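Anaphase-promoting complex subunit cut9 (Schizosaccharomyces pombe, PDB 2XPI) forms part of the anaphase-promoting complex/cyclosome, the E3 ubiquitin ligase that controls progression through mitosis and G1, assembling as a TPR homodimer that also binds hcn1. Local coordinates at residues A[229-234]-A[260-265]; A[272-277]-A[293-298]; A[310-315]-A[322-327]. All coordinates share one frame; numbering follows the deposited sequence.

Contact 1: residues A[229-234]-A[260-265]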
ATOM      1  N   VAL A 229       8.807  -4.841 -29.521  1.00 51.08           N
ATOM      2  CA  VAL A 229      10.172  -4.624 -29.032  1.00 51.62           C
ATOM      3  C   VAL A 229      10.724  -5.812 -28.228  1.00 53.26           C
ATOM      4  O   VAL A 229      11.885  -6.198 -28.394  1.00 55.10           O
ATOM      5  CB  VAL A 229      10.281  -3.337 -28.187  1.00 48.76           C
ATOM      6  CG1 VAL A 229      11.672  -3.228 -27.543  1.00 46.29           C
ATOM      7  CG2 VAL A 229       9.979  -2.120 -29.036  1.00 48.12           C
ATOM      8  N   ASP A 230       9.892  -6.379 -27.355  1.00 51.43           N
ATOM      9  CA  ASP A 230      10.287  -7.530 -26.549  1.00 49.48           C
ATOM     10  C   ASP A 230       9.034  -8.334 -26.223  1.00 45.00           C
ATOM     11  O   ASP A 230       8.159  -7.878 -25.494  1.00 40.72           O
ATOM     12  CB  ASP A 230      10.997  -7.082 -25.257  1.00 50.71           C
ATOM     13  CG  ASP A 230      11.642  -8.251 -24.491  1.00 54.89           C
ATOM     14  OD1 ASP A 230      10.980  -9.304 -24.329  1.00 54.74           O
ATOM     15  OD2 ASP A 230      12.816  -8.115 -24.039  1.00 56.73           O
ATOM     16  N   ALA A 231       8.962  -9.540 -26.771  1.00 44.84           N
ATOM     17  CA  ALA A 231       7.824 -10.419 -26.560  1.00 42.84           C
ATOM     18  C   ALA A 231       7.567 -10.720 -25.092  1.00 41.32           C
ATOM     19  O   ALA A 231       6.537 -11.283 -24.760  1.00 39.42           O
ATOM     20  CB  ALA A 231       8.023 -11.715 -27.318  1.00 44.64           C
ATOM     21  N   LYS A 232       8.499 -10.362 -24.212  1.00 43.79           N
ATOM     22  CA  LYS A 232       8.362 -10.705 -22.793  1.00 43.36           C
ATOM     23  C   LYS A 232       7.564  -9.665 -22.012  1.00 43.21           C
ATOM     24  O   LYS A 232       7.166  -9.900 -20.877  1.00 43.61           O
ATOM     25  CB  LYS A 232       9.718 -10.989 -22.132  1.00 41.75           C
ATOM     26  CG  LYS A 232      10.471 -12.157 -22.765  1.00 42.44           C
ATOM     27  CD  LYS A 232      11.694 -12.616 -21.940  1.00 40.63           C
ATOM     28  CE  LYS A 232      12.635 -11.469 -21.571  1.00 37.15           C
ATOM     29  NZ  LYS A 232      13.111 -10.730 -22.758  1.00 35.41           N
ATOM     30  N   CYS A 233       7.297  -8.525 -22.630  1.00 44.26           N
ATOM     31  CA  CYS A 233       6.454  -7.508 -21.995  1.00 41.62           C
ATOM     32  C   CYS A 233       4.970  -7.912 -21.904  1.00 40.66           C
ATOM     33  O   CYS A 233       4.091  -7.344 -22.553  1.00 41.10           O
ATOM     34  CB  CYS A 233       6.591  -6.173 -22.703  1.00 40.13           C
ATOM     35  SG  CYS A 233       6.006  -4.884 -21.684  1.00 50.89           S
ATOM     36  N   TYR A 234       4.706  -8.886 -21.059  1.00 38.40           N
ATOM     37  CA  TYR A 234       3.363  -9.345 -20.836  1.00 38.19           C
ATOM     38  C   TYR A 234       2.447  -8.337 -20.098  1.00 38.61           C
ATOM     39  O   TYR A 234       1.233  -8.486 -20.163  1.00 41.90           O
ATOM     40  CB  TYR A 234       3.428 -10.708 -20.132  1.00 37.07           C
ATOM     41  CG  TYR A 234       2.114 -11.270 -19.673  1.00 36.52           C
ATOM     42  CD1 TYR A 234       1.507 -12.312 -20.355  1.00 37.15           C
ATOM     43  CD2 TYR A 234       1.496 -10.778 -18.532  1.00 35.83           C
ATOM     44  CE1 TYR A 234       0.305 -12.840 -19.921  1.00 39.51           C
ATOM     45  CE2 TYR A 234       0.318 -11.294 -18.087  1.00 38.02           C
ATOM     46  CZ  TYR A 234      -0.289 -12.317 -18.780  1.00 42.13           C
ATOM     47  OH  TYR A 234      -1.496 -12.806 -18.312  1.00 46.60           O
ATOM     48  N   TYR A 260       9.819 -13.719 -31.309  1.00 50.05           N
ATOM     49  CA  TYR A 260      10.007 -14.505 -30.108  1.00 49.96           C
ATOM     50  C   TYR A 260      11.469 -14.737 -29.732  1.00 53.72           C
ATOM     51  O   TYR A 260      11.758 -15.237 -28.645  1.00 55.53           O
ATOM     52  CB  TYR A 260       9.193 -15.802 -30.179  1.00 48.66           C
ATOM     53  CG  TYR A 260       7.702 -15.536 -30.101  1.00 46.35           C
ATOM     54  CD1 TYR A 260       7.107 -15.154 -28.902  1.00 46.44           C
ATOM     55  CD2 TYR A 260       6.900 -15.628 -31.221  1.00 45.31           C
ATOM     56  CE1 TYR A 260       5.757 -14.893 -28.824  1.00 45.88           C
ATOM     57  CE2 TYR A 260       5.554 -15.365 -31.157  1.00 46.79           C
ATOM     58  CZ  TYR A 260       4.986 -14.999 -29.959  1.00 48.74           C
ATOM     59  OH  TYR A 260       3.635 -14.739 -29.901  1.00 52.01           O
ATOM     60  N   SER A 261      12.390 -14.342 -30.602  1.00 55.37           N
ATOM     61  CA  SER A 261      13.815 -14.461 -30.282  1.00 56.42           C
ATOM     62  C   SER A 261      14.196 -13.547 -29.117  1.00 54.73           C
ATOM     63  O   SER A 261      15.229 -13.722 -28.483  1.00 54.64           O
ATOM     64  CB  SER A 261      14.681 -14.173 -31.512  1.00 57.60           C
ATOM     65  OG  SER A 261      14.439 -15.137 -32.527  1.00 60.22           O
ATOM     66  N   THR A 262      13.351 -12.564 -28.840  1.00 54.51           N
ATOM     67  CA  THR A 262      13.581 -11.695 -27.705  1.00 54.48           C
ATOM     68  C   THR A 262      13.262 -12.443 -26.411  1.00 56.52           C
ATOM     69  O   THR A 262      13.648 -12.001 -25.326  1.00 59.54           O
ATOM     70  CB  THR A 262      12.789 -10.376 -27.799  1.00 51.97           C
ATOM     71  OG1 THR A 262      11.381 -10.636 -27.682  1.00 50.28           O
ATOM     72  CG2 THR A 262      13.091  -9.674 -29.124  1.00 51.56           C
ATOM     73  N   TYR A 263      12.554 -13.569 -26.529  1.00 54.06           N
ATOM     74  CA  TYR A 263      12.474 -14.538 -25.427  1.00 48.37           C
ATOM     75  C   TYR A 263      13.590 -15.559 -25.576  1.00 47.53           C
ATOM     76  O   TYR A 263      14.500 -15.606 -24.757  1.00 48.09           O
ATOM     77  CB  TYR A 263      11.122 -15.248 -25.385  1.00 43.08           C
ATOM     78  CG  TYR A 263      11.114 -16.563 -24.617  1.00 40.60           C
ATOM     79  CD1 TYR A 263      11.367 -16.610 -23.243  1.00 38.62           C
ATOM     80  CD2 TYR A 263      10.828 -17.760 -25.263  1.00 41.02           C
ATOM     81  CE1 TYR A 263      11.340 -17.822 -22.539  1.00 36.46           C
ATOM     82  CE2 TYR A 263      10.804 -18.960 -24.580  1.00 40.90           C
ATOM     83  CZ  TYR A 263      11.056 -18.986 -23.222  1.00 39.64           C
ATOM     84  OH  TYR A 263      11.029 -20.194 -22.572  1.00 42.17           O
ATOM     85  N   SER A 264      13.508 -16.363 -26.631  1.00 46.02           N
ATOM     86  CA  SER A 264      14.509 -17.375 -26.933  1.00 46.79           C
ATOM     87  C   SER A 264      14.264 -17.900 -28.350  1.00 52.17           C
ATOM     88  O   SER A 264      13.228 -18.513 -28.621  1.00 52.96           O
ATOM     89  CB  SER A 264      14.439 -18.512 -25.904  1.00 42.91           C
ATOM     90  OG  SER A 264      14.786 -19.752 -26.490  1.00 43.42           O
ATOM     91  N   LYS A 265      15.196 -17.646 -29.264  1.00 55.69           N
ATOM     92  CA  LYS A 265      15.009 -18.097 -30.648  1.00 58.96           C
ATOM     93  C   LYS A 265      14.620 -19.570 -30.707  1.00 60.34           C
ATOM     94  O   LYS A 265      13.739 -19.954 -31.474  1.00 61.35           O
ATOM     95  CB  LYS A 265      16.274 -17.888 -31.495  1.00 60.19           C
ATOM     96  CG  LYS A 265      16.016 -18.105 -32.985  1.00 61.95           C
ATOM     97  CD  LYS A 265      17.031 -19.021 -33.648  1.00 65.99           C
ATOM     98  CE  LYS A 265      16.436 -19.645 -34.918  1.00 69.30           C
ATOM     99  NZ  LYS A 265      17.258 -20.754 -35.525  1.00 72.27           N
TER
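A linker between two tetratricopeptide (TPR) repeats makes this contact. Residues 229-234 carry the chain from helix 216-229 of TPR 4 into helix 234-242 of TPR 5, and their turn meets the short, irregular helix at about 261-264. A type I beta turn spans Asp230 to Cys233. It contains an Asx turn: Asp230, with CG anti to the backbone N (chi1 -170°), lets OD1 accept from Lys232 N at 2.7 Å through its anti lone pair. The Lys232 chain bends at chi3 and chi4, so NZ comes back to the same carboxylate from the syn side of both oxygens, 2.9 Å from OD2 of Asp230 in a salt bridge. OD1 is thus gripped by two donors. Lys232 NZ also reaches across to Thr262 O at 2.9 Å, arriving above the carbonyl plane. Outside the two segments, Gly195 O accepts from this amine, and Lys197 N bonds to Asp230 OD2. The pairing probably keeps both buried side chains charged.

The Thr262 side chain supplies the second polar link. Thr262 OG1, set between the backbone N and the carbonyl carbon (chi1 67°), accepts from Ala231 N at 2.8 Å in a fairly straight bond (155°) and is also bonded to Asn259 O. Beside it, Ala231 CB leans obliquely on the Tyr260 ring, 3.9 Å from CD1, while Lys232 CD lies near the plane of the Tyr263 ring, at its edge. An alanine in place of Lys232 would remove the amine, and would probably leave the Asp230 carboxylate poorly compensated and loosen the turn from Thr262. Trp90 of the second subunit packs on Lys232, so the linker lies at the homodimer interface. The arrangement is an Asx turn within a type I beta turn, linking successive helical hairpins of a TPR superhelix.

Contact 2: residues A[272-277]-A[293-298]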
ATOM      1  N   ARG A 272       4.998 -18.470 -27.632  1.00 46.08           N
ATOM      2  CA  ARG A 272       3.910 -18.197 -28.565  1.00 48.41           C
ATOM      3  C   ARG A 272       2.648 -18.998 -28.246  1.00 48.63           C
ATOM      4  O   ARG A 272       1.552 -18.452 -28.311  1.00 47.49           O
ATOM      5  CB  ARG A 272       4.338 -18.443 -30.010  1.00 51.20           C
ATOM      6  CG  ARG A 272       3.219 -18.291 -31.006  1.00 52.25           C
ATOM      7  CD  ARG A 272       3.753 -18.070 -32.403  1.00 55.57           C
ATOM      8  NE  ARG A 272       4.962 -18.850 -32.638  1.00 59.97           N
ATOM      9  CZ  ARG A 272       4.958 -20.154 -32.887  1.00 63.97           C
ATOM     10  NH1 ARG A 272       3.790 -20.801 -32.940  1.00 67.21           N
ATOM     11  NH2 ARG A 272       6.104 -20.807 -33.081  1.00 61.68           N
ATOM     12  N   SER A 273       2.798 -20.278 -27.894  1.00 47.52           N
ATOM     13  CA  SER A 273       1.644 -21.107 -27.519  1.00 45.45           C
ATOM     14  C   SER A 273       0.981 -20.585 -26.242  1.00 46.92           C
ATOM     15  O   SER A 273      -0.239 -20.600 -26.115  1.00 48.59           O
ATOM     16  CB  SER A 273       2.031 -22.586 -27.328  1.00 44.60           C
ATOM     17  OG  SER A 273       2.721 -23.138 -28.447  1.00 44.14           O
ATOM     18  N   LEU A 274       1.783 -20.141 -25.282  1.00 47.45           N
ATOM     19  CA  LEU A 274       1.237 -19.537 -24.069  1.00 46.95           C
ATOM     20  C   LEU A 274       0.356 -18.352 -24.408  1.00 47.89           C
ATOM     21  O   LEU A 274      -0.730 -18.209 -23.858  1.00 49.53           O
ATOM     22  CB  LEU A 274       2.361 -19.072 -23.139  1.00 45.32           C
ATOM     23  CG  LEU A 274       2.717 -19.865 -21.879  1.00 42.96           C
ATOM     24  CD1 LEU A 274       2.488 -21.344 -22.042  1.00 41.89           C
ATOM     25  CD2 LEU A 274       4.155 -19.581 -21.494  1.00 42.89           C
ATOM     26  N   TYR A 275       0.824 -17.491 -25.308  1.00 48.05           N
ATOM     27  CA  TYR A 275       0.064 -16.295 -25.680  1.00 48.44           C
ATOM     28  C   TYR A 275      -1.241 -16.649 -26.397  1.00 49.11           C
ATOM     29  O   TYR A 275      -2.299 -16.122 -26.081  1.00 49.68           O
ATOM     30  CB  TYR A 275       0.931 -15.348 -26.521  1.00 49.30           C
ATOM     31  CG  TYR A 275       1.901 -14.553 -25.676  1.00 48.17           C
ATOM     32  CD1 TYR A 275       2.734 -13.594 -26.234  1.00 46.03           C
ATOM     33  CD2 TYR A 275       1.969 -14.763 -24.306  1.00 48.69           C
ATOM     34  CE1 TYR A 275       3.596 -12.862 -25.449  1.00 45.34           C
ATOM     35  CE2 TYR A 275       2.831 -14.054 -23.524  1.00 48.32           C
ATOM     36  CZ  TYR A 275       3.644 -13.102 -24.095  1.00 47.87           C
ATOM     37  OH  TYR A 275       4.500 -12.400 -23.275  1.00 48.71           O
ATOM     38  N   MET A 276      -1.162 -17.563 -27.350  1.00 50.52           N
ATOM     39  CA  MET A 276      -2.342 -18.013 -28.061  1.00 53.06           C
ATOM     40  C   MET A 276      -3.434 -18.529 -27.113  1.00 55.92           C
ATOM     41  O   MET A 276      -4.617 -18.417 -27.411  1.00 57.98           O
ATOM     42  CB  MET A 276      -1.960 -19.039 -29.136  1.00 54.18           C
ATOM     43  CG  MET A 276      -1.194 -18.402 -30.312  1.00 55.71           C
ATOM     44  SD  MET A 276      -0.519 -19.574 -31.517  1.00 65.01           S
ATOM     45  CE  MET A 276      -1.256 -21.026 -30.827  1.00 38.89           C
ATOM     46  N   LEU A 277      -3.048 -19.067 -25.961  1.00 56.31           N
ATOM     47  CA  LEU A 277      -4.040 -19.535 -24.992  1.00 56.74           C
ATOM     48  C   LEU A 277      -4.880 -18.397 -24.427  1.00 57.55           C
ATOM     49  O   LEU A 277      -5.941 -18.645 -23.857  1.00 59.32           O
ATOM     50  CB  LEU A 277      -3.385 -20.266 -23.820  1.00 56.76           C
ATOM     51  CG  LEU A 277      -2.656 -21.589 -24.018  1.00 60.10           C
ATOM     52  CD1 LEU A 277      -2.486 -22.227 -22.655  1.00 61.43           C
ATOM     53  CD2 LEU A 277      -3.412 -22.526 -24.957  1.00 62.52           C
ATOM     54  N   ASP A 293      -1.818 -28.718 -27.732  1.00 76.52           N
ATOM     55  CA  ASP A 293      -1.212 -30.032 -27.705  1.00 78.86           C
ATOM     56  C   ASP A 293       0.252 -29.964 -27.280  1.00 77.34           C
ATOM     57  O   ASP A 293       0.697 -30.713 -26.403  1.00 77.94           O
ATOM     58  CB  ASP A 293      -1.347 -30.721 -29.056  1.00 84.00           C
ATOM     59  CG  ASP A 293      -1.895 -32.121 -28.923  1.00 88.33           C
ATOM     60  OD1 ASP A 293      -2.715 -32.340 -27.998  1.00 86.85           O
ATOM     61  OD2 ASP A 293      -1.507 -33.001 -29.727  1.00 92.70           O
ATOM     62  N   TYR A 294       0.993 -29.058 -27.905  1.00 73.65           N
ATOM     63  CA  TYR A 294       2.378 -28.824 -27.546  1.00 70.05           C
ATOM     64  C   TYR A 294       2.528 -28.607 -26.038  1.00 69.60           C
ATOM     65  O   TYR A 294       3.378 -29.231 -25.404  1.00 73.20           O
ATOM     66  CB  TYR A 294       2.918 -27.627 -28.312  1.00 66.00           C
ATOM     67  CG  TYR A 294       4.357 -27.314 -28.026  1.00 65.24           C
ATOM     68  CD1 TYR A 294       5.354 -28.257 -28.248  1.00 68.01           C
ATOM     69  CD2 TYR A 294       4.729 -26.070 -27.540  1.00 63.09           C
ATOM     70  CE1 TYR A 294       6.692 -27.962 -27.995  1.00 68.72           C
ATOM     71  CE2 TYR A 294       6.046 -25.767 -27.285  1.00 63.64           C
ATOM     72  CZ  TYR A 294       7.025 -26.712 -27.511  1.00 66.73           C
ATOM     73  OH  TYR A 294       8.339 -26.397 -27.254  1.00 68.27           O
ATOM     74  N   LEU A 295       1.700 -27.741 -25.464  1.00 64.10           N
ATOM     75  CA  LEU A 295       1.806 -27.422 -24.039  1.00 61.55           C
ATOM     76  C   LEU A 295       1.387 -28.564 -23.100  1.00 62.62           C
ATOM     77  O   LEU A 295       1.909 -28.692 -21.987  1.00 61.13           O
ATOM     78  CB  LEU A 295       1.024 -26.149 -23.713  1.00 57.51           C
ATOM     79  CG  LEU A 295       1.756 -24.806 -23.778  1.00 54.70           C
ATOM     80  CD1 LEU A 295       3.178 -24.930 -24.305  1.00 54.49           C
ATOM     81  CD2 LEU A 295       0.951 -23.831 -24.596  1.00 53.50           C
ATOM     82  N   SER A 296       0.448 -29.391 -23.546  1.00 65.07           N
ATOM     83  CA  SER A 296       0.061 -30.573 -22.782  1.00 68.58           C
ATOM     84  C   SER A 296       1.138 -31.665 -22.805  1.00 71.55           C
ATOM     85  O   SER A 296       1.212 -32.491 -21.893  1.00 73.58           O
ATOM     86  CB  SER A 296      -1.286 -31.117 -23.261  1.00 70.19           C
ATOM     87  OG  SER A 296      -2.354 -30.379 -22.676  1.00 70.07           O
ATOM     88  N   SER A 297       1.978 -31.659 -23.837  1.00 70.91           N
ATOM     89  CA  SER A 297       3.106 -32.581 -23.890  1.00 73.67           C
ATOM     90  C   SER A 297       4.263 -32.137 -22.974  1.00 73.53           C
ATOM     91  O   SER A 297       5.176 -32.917 -22.696  1.00 75.06           O
ATOM     92  CB  SER A 297       3.603 -32.765 -25.333  1.00 75.75           C
ATOM     93  OG  SER A 297       4.389 -31.668 -25.764  1.00 75.38           O
ATOM     94  N   ILE A 298       4.222 -30.885 -22.520  1.00 70.20           N
ATOM     95  CA  ILE A 298       5.204 -30.389 -21.567  1.00 67.81           C
ATOM     96  C   ILE A 298       4.824 -30.881 -20.176  1.00 70.60           C
ATOM     97  O   ILE A 298       3.747 -30.574 -19.654  1.00 70.99           O
ATOM     98  CB  ILE A 298       5.281 -28.846 -21.538  1.00 62.42           C
ATOM     99  CG1 ILE A 298       5.419 -28.273 -22.944  1.00 61.59           C
ATOM    100  CG2 ILE A 298       6.435 -28.385 -20.662  1.00 60.11           C
ATOM    101  CD1 ILE A 298       6.740 -28.544 -23.572  1.00 63.27           C
TER
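Leu295 lays its branched end against Ser273, Leu274 and Leu277, taking the largest share of the surface buried here. Its CD2 lies over the Ser273 side of the helix and meets CD1 of Leu274 at 3.9 Å, the two leucine side chains crossing at about a right angle. Further along, CD1 of Leu277 approaches the same methyl, Leu295 CD2, more loosely at 4.3 Å. Both methyls of Leu295 border Ser273, CD1 of Leu295 standing 4.0 Å from the CB of Ser273. The backbones stay well apart, the nearest CA atoms being those of Ser273 and Leu295 at 7.2 Å, so it is chiefly the Leu295 side chain that bridges them, reaching the backbone at Ser273 and Leu274.

Tyr294, with CG anti to the backbone N (chi1 -179°), sets its ring obliquely beside Ser273, CD2 standing 3.7 Å from the serine OG. That hydroxyl is bonded to Ala269 O, one turn back in its own helix. Near the end of the other helix, Ser297 OG donates to Tyr294 O at 2.7 Å, in the carbonyl plane and on a lone pair. Phe105 of the second subunit packs on Leu274, and Arg83 of the same subunit on Tyr294. With the Ser273 hydroxyl spent on its own helix and no hydrogen bond crossing, these two segments of TPR 6 are joined by apolar contact alone.

Contact 3: residues A[310-315]-A[322-327]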
ATOM      1  N   CYS A 310      -8.023 -22.401 -21.525  1.00 49.58           N
ATOM      2  CA  CYS A 310      -8.367 -22.468 -22.983  1.00 51.27           C
ATOM      3  C   CYS A 310      -9.461 -23.513 -23.064  1.00 50.74           C
ATOM      4  O   CYS A 310     -10.521 -23.246 -23.597  1.00 51.77           O
ATOM      5  CB  CYS A 310      -7.211 -22.795 -24.033  1.00 29.65           C
ATOM      6  SG  CYS A 310      -7.668 -24.134 -25.352  1.00 23.92           S
ATOM      7  N   LYS A 311      -9.203 -24.684 -22.487  1.00 52.31           N
ATOM      8  CA  LYS A 311     -10.114 -25.826 -22.572  1.00 54.60           C
ATOM      9  C   LYS A 311     -11.512 -25.495 -22.093  1.00 51.72           C
ATOM     10  O   LYS A 311     -12.483 -25.768 -22.780  1.00 54.55           O
ATOM     11  CB  LYS A 311      -9.618 -26.997 -21.726  1.00 59.47           C
ATOM     12  CG  LYS A 311      -8.311 -27.608 -22.136  1.00 66.10           C
ATOM     13  CD  LYS A 311      -7.788 -28.431 -20.967  1.00 72.10           C
ATOM     14  CE  LYS A 311      -6.353 -28.877 -21.180  1.00 77.13           C
ATOM     15  NZ  LYS A 311      -6.258 -29.806 -22.339  1.00 80.58           N
ATOM     16  N   ALA A 312     -11.603 -24.950 -20.888  1.00 47.35           N
ATOM     17  CA  ALA A 312     -12.877 -24.715 -20.245  1.00 47.00           C
ATOM     18  C   ALA A 312     -13.709 -23.749 -21.083  1.00 48.98           C
ATOM     19  O   ALA A 312     -14.902 -23.952 -21.281  1.00 48.41           O
ATOM     20  CB  ALA A 312     -12.662 -24.160 -18.833  1.00 45.48           C
ATOM     21  N   ASP A 313     -13.060 -22.700 -21.572  1.00 50.25           N
ATOM     22  CA  ASP A 313     -13.705 -21.718 -22.414  1.00 52.46           C
ATOM     23  C   ASP A 313     -14.140 -22.353 -23.711  1.00 51.16           C
ATOM     24  O   ASP A 313     -15.213 -22.045 -24.221  1.00 50.82           O
ATOM     25  CB  ASP A 313     -12.761 -20.562 -22.711  1.00 58.75           C
ATOM     26  CG  ASP A 313     -13.106 -19.315 -21.921  1.00 67.27           C
ATOM     27  OD1 ASP A 313     -14.288 -18.852 -21.980  1.00 67.94           O
ATOM     28  OD2 ASP A 313     -12.179 -18.795 -21.242  1.00 71.68           O
ATOM     29  N   THR A 314     -13.296 -23.222 -24.255  1.00 49.62           N
ATOM     30  CA  THR A 314     -13.645 -23.934 -25.473  1.00 51.72           C
ATOM     31  C   THR A 314     -14.859 -24.832 -25.226  1.00 52.06           C
ATOM     32  O   THR A 314     -15.772 -24.878 -26.033  1.00 53.84           O
ATOM     33  CB  THR A 314     -12.457 -24.759 -26.019  1.00 53.67           C
ATOM     34  OG1 THR A 314     -11.386 -23.877 -26.361  1.00 55.34           O
ATOM     35  CG2 THR A 314     -12.865 -25.530 -27.259  1.00 53.48           C
ATOM     36  N   LEU A 315     -14.855 -25.533 -24.094  1.00 51.08           N
ATOM     37  CA  LEU A 315     -15.961 -26.379 -23.680  1.00 49.94           C
ATOM     38  C   LEU A 315     -17.238 -25.564 -23.425  1.00 48.63           C
ATOM     39  O   LEU A 315     -18.339 -26.024 -23.680  1.00 50.11           O
ATOM     40  CB  LEU A 315     -15.574 -27.123 -22.407  1.00 49.94           C
ATOM     41  CG  LEU A 315     -15.008 -28.548 -22.446  1.00 51.53           C
ATOM     42  CD1 LEU A 315     -14.933 -29.119 -23.856  1.00 52.63           C
ATOM     43  CD2 LEU A 315     -13.664 -28.603 -21.733  1.00 48.97           C
ATOM     44  N   ILE A 322     -21.164 -29.372 -17.916  1.00 52.79           N
ATOM     45  CA  ILE A 322     -20.697 -30.255 -16.851  1.00 53.30           C
ATOM     46  C   ILE A 322     -19.194 -30.365 -16.976  1.00 55.31           C
ATOM     47  O   ILE A 322     -18.461 -30.359 -15.980  1.00 56.77           O
ATOM     48  CB  ILE A 322     -21.279 -31.672 -16.989  1.00 58.19           C
ATOM     49  CG1 ILE A 322     -22.809 -31.639 -16.998  1.00 61.35           C
ATOM     50  CG2 ILE A 322     -20.778 -32.586 -15.877  1.00 57.91           C
ATOM     51  CD1 ILE A 322     -23.422 -32.958 -17.439  1.00 62.84           C
ATOM     52  N   ASP A 323     -18.727 -30.461 -18.214  1.00 55.72           N
ATOM     53  CA  ASP A 323     -17.293 -30.517 -18.458  1.00 57.65           C
ATOM     54  C   ASP A 323     -16.581 -29.272 -17.943  1.00 55.02           C
ATOM     55  O   ASP A 323     -15.569 -29.388 -17.245  1.00 55.59           O
ATOM     56  CB  ASP A 323     -16.998 -30.761 -19.934  1.00 62.49           C
ATOM     57  CG  ASP A 323     -17.430 -32.144 -20.380  1.00 69.56           C
ATOM     58  OD1 ASP A 323     -17.630 -33.004 -19.489  1.00 71.79           O
ATOM     59  OD2 ASP A 323     -17.584 -32.371 -21.604  1.00 72.34           O
ATOM     60  N   VAL A 324     -17.116 -28.095 -18.279  1.00 51.13           N
ATOM     61  CA  VAL A 324     -16.595 -26.836 -17.772  1.00 50.63           C
ATOM     62  C   VAL A 324     -16.492 -26.849 -16.241  1.00 52.94           C
ATOM     63  O   VAL A 324     -15.505 -26.391 -15.695  1.00 55.06           O
ATOM     64  CB  VAL A 324     -17.454 -25.612 -18.213  1.00 42.51           C
ATOM     65  CG1 VAL A 324     -16.917 -24.320 -17.606  1.00 38.63           C
ATOM     66  CG2 VAL A 324     -17.530 -25.505 -19.725  1.00 43.92           C
ATOM     67  N   LEU A 325     -17.501 -27.377 -15.553  1.00 53.17           N
ATOM     68  CA  LEU A 325     -17.479 -27.427 -14.087  1.00 52.24           C
ATOM     69  C   LEU A 325     -16.463 -28.436 -13.507  1.00 52.45           C
ATOM     70  O   LEU A 325     -15.799 -28.165 -12.490  1.00 52.16           O
ATOM     71  CB  LEU A 325     -18.878 -27.688 -13.525  1.00 51.01           C
ATOM     72  CG  LEU A 325     -19.780 -26.454 -13.511  1.00 50.04           C
ATOM     73  CD1 LEU A 325     -21.242 -26.812 -13.163  1.00 49.34           C
ATOM     74  CD2 LEU A 325     -19.223 -25.405 -12.573  1.00 47.23           C
ATOM     75  N   ALA A 326     -16.336 -29.592 -14.141  1.00 50.39           N
ATOM     76  CA  ALA A 326     -15.298 -30.522 -13.723  1.00 48.85           C
ATOM     77  C   ALA A 326     -13.939 -29.807 -13.688  1.00 51.57           C
ATOM     78  O   ALA A 326     -13.215 -29.887 -12.694  1.00 54.86           O
ATOM     79  CB  ALA A 326     -15.252 -31.709 -14.640  1.00 46.14           C
ATOM     80  N   ILE A 327     -13.606 -29.096 -14.762  1.00 49.78           N
ATOM     81  CA  ILE A 327     -12.297 -28.474 -14.890  1.00 48.94           C
ATOM     82  C   ILE A 327     -12.165 -27.334 -13.911  1.00 48.93           C
ATOM     83  O   ILE A 327     -11.143 -27.170 -13.225  1.00 49.11           O
ATOM     84  CB  ILE A 327     -12.091 -27.891 -16.298  1.00 47.84           C
ATOM     85  CG1 ILE A 327     -11.611 -28.969 -17.257  1.00 50.17           C
ATOM     86  CG2 ILE A 327     -11.054 -26.784 -16.291  1.00 45.22           C
ATOM     87  CD1 ILE A 327     -11.583 -28.478 -18.677  1.00 51.34           C
TER
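Leu315 and Ile327 cross at about a right angle, methyl against methyl, with CD2 of Leu315 lying 3.7 Å from CD1 of Ile327. The same Ile327 CD1 also touches the CB of Lys311, while the other branch, CG2 of Ile327, reaches the methyl of Ala312 at 4.0 Å. CG1 of Ile327 is anti to the carbonyl carbon (chi1 -84°), and this spreads the two branches over neighbouring residues of helix 305-317. Val324 contributes CG2, which sits against Leu315 CB at 3.7 Å and over the Ala312 carbonyl oxygen. Towards the loop joining the helices, Leu315 CG packs on Asp323 CB at 3.9 Å.

Beneath these side chains the backbones come close at Ala312 and Val324, whose CA atoms are 4.9 Å apart, and the small side chain of Ala312 suits that approach. The polar ends turn to partners beyond the segments: Lys311 NZ forms a salt bridge with Glu292 of helix 285-296, and Asp323 OD2 one with Arg320. Helix 342-352 covers a further side, through Ser348 against Val324.

The local axes pass 8.7 Å apart at a crossing angle of -161°, so the helices run nearly antiparallel. An apolar seam of this kind, with a small residue at the closest approach, is typical of the helix-turn-helix hairpin of a TPR, here TPR 7.

In the fold
The three contacts follow one another along the chain and step through the TPR superhelix, from the linker after TPR 4 to the hairpins of TPR 6 and TPR 7. Contacts 1 and 2, with centres about 16 Å apart, are joined by a probable hydrogen bond from Tyr275 OH to Ala231 O (2.8 Å), and both touch the second subunit, in keeping with homodimerization through TPR 1-7. Contact 2 hands on to contact 3, about 17 Å away between centres, where Leu277 CD2 packs on Cys310 CB at 3.9 Å. Contacts 1 and 3 do not touch, their nearest atoms being about 12 Å apart. A gold cyanide ion lies about 6 Å from the Val229 side chain.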